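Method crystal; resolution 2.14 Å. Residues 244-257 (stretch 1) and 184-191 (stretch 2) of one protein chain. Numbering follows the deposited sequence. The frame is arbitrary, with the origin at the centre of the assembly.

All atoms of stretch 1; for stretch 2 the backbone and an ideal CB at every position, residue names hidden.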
# COMPACT_ATOMS: atom_id res chain seq x y z
N THR B 244 4.87 3.42 -30.92
CA THR B 244 3.99 2.65 -30.05
C THR B 244 2.72 3.39 -29.63
O THR B 244 2.02 2.92 -28.77
CB THR B 244 4.76 2.00 -28.86
OG1 THR B 244 4.51 0.60 -28.85
CG2 THR B 244 4.40 2.58 -27.48
N ALA B 245 2.42 4.52 -30.25
CA ALA B 245 1.27 5.34 -29.90
C ALA B 245 0.07 5.23 -30.85
O ALA B 245 -0.58 6.21 -31.16
CB ALA B 245 1.69 6.78 -29.80
N ARG B 246 -0.19 4.05 -31.35
CA ARG B 246 -1.23 3.86 -32.35
C ARG B 246 -2.66 3.98 -31.89
O ARG B 246 -3.51 4.46 -32.61
CB ARG B 246 -1.02 2.52 -33.06
CG ARG B 246 0.25 2.49 -33.86
CD ARG B 246 0.86 1.11 -33.90
NE ARG B 246 0.43 0.37 -35.08
CZ ARG B 246 0.95 0.52 -36.29
NH1 ARG B 246 1.93 1.38 -36.51
NH2 ARG B 246 0.48 -0.20 -37.28
N ALA B 247 -2.92 3.56 -30.67
CA ALA B 247 -4.27 3.31 -30.18
C ALA B 247 -4.88 4.55 -29.56
O ALA B 247 -4.55 4.92 -28.42
CB ALA B 247 -4.24 2.18 -29.17
N THR B 248 -5.78 5.19 -30.30
CA THR B 248 -6.38 6.44 -29.85
C THR B 248 -7.85 6.58 -30.24
O THR B 248 -8.19 6.48 -31.41
CB THR B 248 -5.63 7.66 -30.42
OG1 THR B 248 -4.22 7.48 -30.23
CG2 THR B 248 -6.08 8.95 -29.72
N LEU B 249 -8.70 6.79 -29.25
CA LEU B 249 -10.07 7.22 -29.49
C LEU B 249 -10.09 8.74 -29.42
O LEU B 249 -9.28 9.33 -28.71
CB LEU B 249 -11.03 6.66 -28.44
CG LEU B 249 -11.25 5.15 -28.35
CD1 LEU B 249 -12.30 4.86 -27.28
CD2 LEU B 249 -11.66 4.57 -29.69
N PRO B 250 -11.02 9.38 -30.15
CA PRO B 250 -11.10 10.83 -30.00
C PRO B 250 -11.54 11.25 -28.60
O PRO B 250 -11.39 12.41 -28.22
CB PRO B 250 -12.14 11.26 -31.05
CG PRO B 250 -12.78 10.01 -31.54
CD PRO B 250 -11.86 8.88 -31.25
N SER B 251 -12.08 10.31 -27.83
CA SER B 251 -12.48 10.59 -26.46
C SER B 251 -11.29 10.48 -25.51
O SER B 251 -11.20 11.23 -24.54
CB SER B 251 -13.62 9.66 -26.02
OG SER B 251 -13.22 8.31 -26.06
N THR B 252 -10.37 9.57 -25.80
CA THR B 252 -9.14 9.46 -25.01
C THR B 252 -8.19 10.63 -25.29
O THR B 252 -7.51 11.13 -24.39
CB THR B 252 -8.40 8.14 -25.26
OG1 THR B 252 -8.01 8.04 -26.64
CG2 THR B 252 -9.29 6.94 -24.88
N LEU B 253 -8.15 11.06 -26.55
CA LEU B 253 -7.34 12.23 -26.91
C LEU B 253 -7.83 13.46 -26.14
O LEU B 253 -7.06 14.14 -25.49
CB LEU B 253 -7.41 12.50 -28.41
CG LEU B 253 -6.69 13.76 -28.91
CD1 LEU B 253 -5.21 13.69 -28.59
CD2 LEU B 253 -6.91 13.95 -30.41
N GLN B 254 -9.12 13.73 -26.25
CA GLN B 254 -9.72 14.89 -25.60
C GLN B 254 -9.64 14.79 -24.07
O GLN B 254 -9.47 15.79 -23.40
CB GLN B 254 -11.18 15.05 -26.05
CG GLN B 254 -11.36 15.85 -27.33
CD GLN B 254 -11.08 17.34 -27.14
OE1 GLN B 254 -11.46 17.93 -26.11
NE2 GLN B 254 -10.43 17.95 -28.11
N THR B 255 -9.74 13.58 -23.54
CA THR B 255 -9.57 13.36 -22.11
C THR B 255 -8.18 13.81 -21.68
O THR B 255 -8.01 14.42 -20.63
CB THR B 255 -9.75 11.87 -21.74
OG1 THR B 255 -11.12 11.51 -21.85
CG2 THR B 255 -9.29 11.61 -20.30
N GLY B 256 -7.18 13.49 -22.49
CA GLY B 256 -5.81 13.86 -22.19
C GLY B 256 -5.53 15.35 -22.31
O GLY B 256 -4.78 15.92 -21.50
N LEU B 257 -6.10 15.99 -23.32
CA LEU B 257 -5.85 17.40 -23.57
C LEU B 257 -6.56 18.31 -22.55
O LEU B 257 -6.03 19.34 -22.14
CB LEU B 257 -6.27 17.76 -24.98
CG LEU B 257 -5.49 17.06 -26.11
CD1 LEU B 257 -6.09 17.40 -27.46
CD2 LEU B 257 -4.02 17.41 -26.07
N UNK B 184 1.74 13.56 -23.51
CA UNK B 184 1.53 12.61 -24.59
C UNK B 184 0.07 12.19 -24.54
O UNK B 184 -0.28 11.29 -23.80
CB UNK B 184 2.47 11.41 -24.48
N UNK B 185 -0.79 12.87 -25.31
CA UNK B 185 -2.22 12.61 -25.24
C UNK B 185 -2.68 11.55 -26.24
O UNK B 185 -3.85 11.20 -26.25
CB UNK B 185 -2.99 13.91 -25.48
N UNK B 186 -1.76 11.06 -27.06
CA UNK B 186 -2.04 9.97 -27.98
C UNK B 186 -1.61 8.65 -27.37
O UNK B 186 -0.76 8.62 -26.47
CB UNK B 186 -1.34 10.20 -29.32
N UNK B 187 -2.17 7.56 -27.87
CA UNK B 187 -1.86 6.24 -27.36
C UNK B 187 -2.84 5.84 -26.29
O UNK B 187 -3.62 6.66 -25.81
CB UNK B 187 -0.43 6.19 -26.82
N UNK B 188 -2.80 4.56 -25.92
CA UNK B 188 -3.74 4.00 -24.97
C UNK B 188 -3.40 4.38 -23.53
O UNK B 188 -4.20 4.14 -22.63
CB UNK B 188 -3.78 2.48 -25.11
N UNK B 189 -2.21 4.95 -23.34
CA UNK B 189 -1.81 5.46 -22.03
C UNK B 189 -1.42 6.94 -22.12
O UNK B 189 -0.43 7.29 -22.74
CB UNK B 189 -0.65 4.64 -21.47
N UNK B 190 -2.22 7.79 -21.48
CA UNK B 190 -1.89 9.20 -21.36
C UNK B 190 -0.68 9.36 -20.47
O UNK B 190 -0.66 8.82 -19.37
CB UNK B 190 -3.07 10.00 -20.81
N UNK B 191 0.33 10.08 -20.95
CA UNK B 191 1.41 10.56 -20.08
C UNK B 191 1.22 12.06 -19.91
O UNK B 191 1.02 12.78 -20.88
CB UNK B 191 2.79 10.24 -20.65

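At position 184 the CA-to-CB bond points away from stretch 1, and no atom of stretch 1 lies within 5.5 Å of the ideal CB. Stretch 1 sets no demand here, and many side chains would do. The residue is Lys184. Its extended chain runs beside its own stretch, where NZ of Lys184 donates to O of position 186 at 2.8 Å and to O of position 189 at 2.7 Å.

Position 185 faces the helix. The ideal CB points toward stretch 1 and lies 3.7 Å from CD2 of Leu257 and 3.8 Å from CD1 of Leu253. These methyl groups offer an apolar surface with no charge. Phi is -91° and psi -3°. A compact apolar side chain would suit, such as alanine, valine or proline. The residue is Pro185. Its ring meets both leucines, with CG 3.7 Å from CD2 of Leu257 and CB 3.8 Å from CD1 of Leu253. Two waters link its carbonyl to the helix. Water 1 lies 3.0 Å from O of Pro185 and 2.6 Å from O of Thr252, and bridges the two. Water 2 reaches O of Pro185 at 2.9 Å and OG1 of Thr252 at 2.6 Å.

At position 186 the bond points sideways. The ideal CB is 4.1 Å from OG1 of Thr248 and 5.3 Å from CD1 of Leu253, so there is room for a side chain of moderate size. Valine, isoleucine or threonine would fit. The residue is Val186, in the m rotamer. Its CG2 packs on CB of Ala245 at 3.7 Å, and its CG1 lies 4.3 Å from CD1 of Leu253. The two methyls thus touch different parts of stretch 1.

Position 187 has phi 93° and psi 169°. At these angles a CB would be jammed against the carbonyl O of the preceding residue, which by itself calls for glycine. The ideal CB would also lie only 3.6 Å from CA of Ala245. The residue is Gly187. Its N donates to OG1 of Thr248 at 3.1 Å, with a nearly straight angle of 170°. This is the only direct hydrogen bond between the stretches.

At position 188 the bond points sideways, and the ideal CB is 4.1 Å from CB of Ala247. A small residue suits, though larger ones are not excluded by stretch 1. The residue is Ser188. Its CB touches that alanine, while OG is hydrogen-bonded elsewhere in the structure.

Position 189 points away and has no neighbour in stretch 1. Its phi and psi are extended, and beta-branched residues suit such a strand. The residue is Val189.

Position 190 points toward the helix. The ideal CB is 4.9 Å from CA of Gly256, where the helix has no side chain. A longer apolar residue, leucine or methionine, could reach that bare backbone. The residue is Leu190, whose CD2 comes to 3.8 Å from CA of Gly256.

Position 191 is out of reach of stretch 1, which leaves the choice open. The residue is Trp191. Its backbone pairs with Lys184.

Stretch 2 184-191: KPVGSVLW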
# COMPACT_ATOMS: atom_id res chain seq x y z
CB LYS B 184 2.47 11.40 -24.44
CG LYS B 184 2.19 10.20 -25.36
CD LYS B 184 3.05 9.01 -24.93
CE LYS B 184 2.54 7.69 -25.44
NZ LYS B 184 1.19 7.37 -24.91
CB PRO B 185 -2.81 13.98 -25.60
CG PRO B 185 -1.84 14.52 -26.61
CD PRO B 185 -0.48 14.02 -26.19
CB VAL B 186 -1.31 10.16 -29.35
CG1 VAL B 186 -1.77 11.45 -30.01
CG2 VAL B 186 0.20 10.16 -29.17
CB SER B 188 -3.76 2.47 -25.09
OG SER B 188 -2.44 1.95 -25.00
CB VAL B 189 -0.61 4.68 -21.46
CG1 VAL B 189 -0.35 5.11 -20.02
CG2 VAL B 189 -0.87 3.18 -21.52
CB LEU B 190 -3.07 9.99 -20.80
CG LEU B 190 -2.77 11.38 -20.21
CD1 LEU B 190 -2.32 12.36 -21.27
CD2 LEU B 190 -3.98 11.92 -19.46
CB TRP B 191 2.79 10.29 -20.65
CG TRP B 191 3.16 8.85 -20.77
CD1 TRP B 191 2.33 7.81 -21.08
CD2 TRP B 191 4.46 8.29 -20.59
NE1 TRP B 191 3.05 6.63 -21.10
CE2 TRP B 191 4.36 6.90 -20.81
CE3 TRP B 191 5.72 8.84 -20.27
CZ2 TRP B 191 5.46 6.04 -20.72
CZ3 TRP B 191 6.80 7.99 -20.18
CH2 TRP B 191 6.67 6.60 -20.40
O HOH W 1 -5.09 10.78 -23.54
O HOH W 2 -5.49 8.76 -26.27
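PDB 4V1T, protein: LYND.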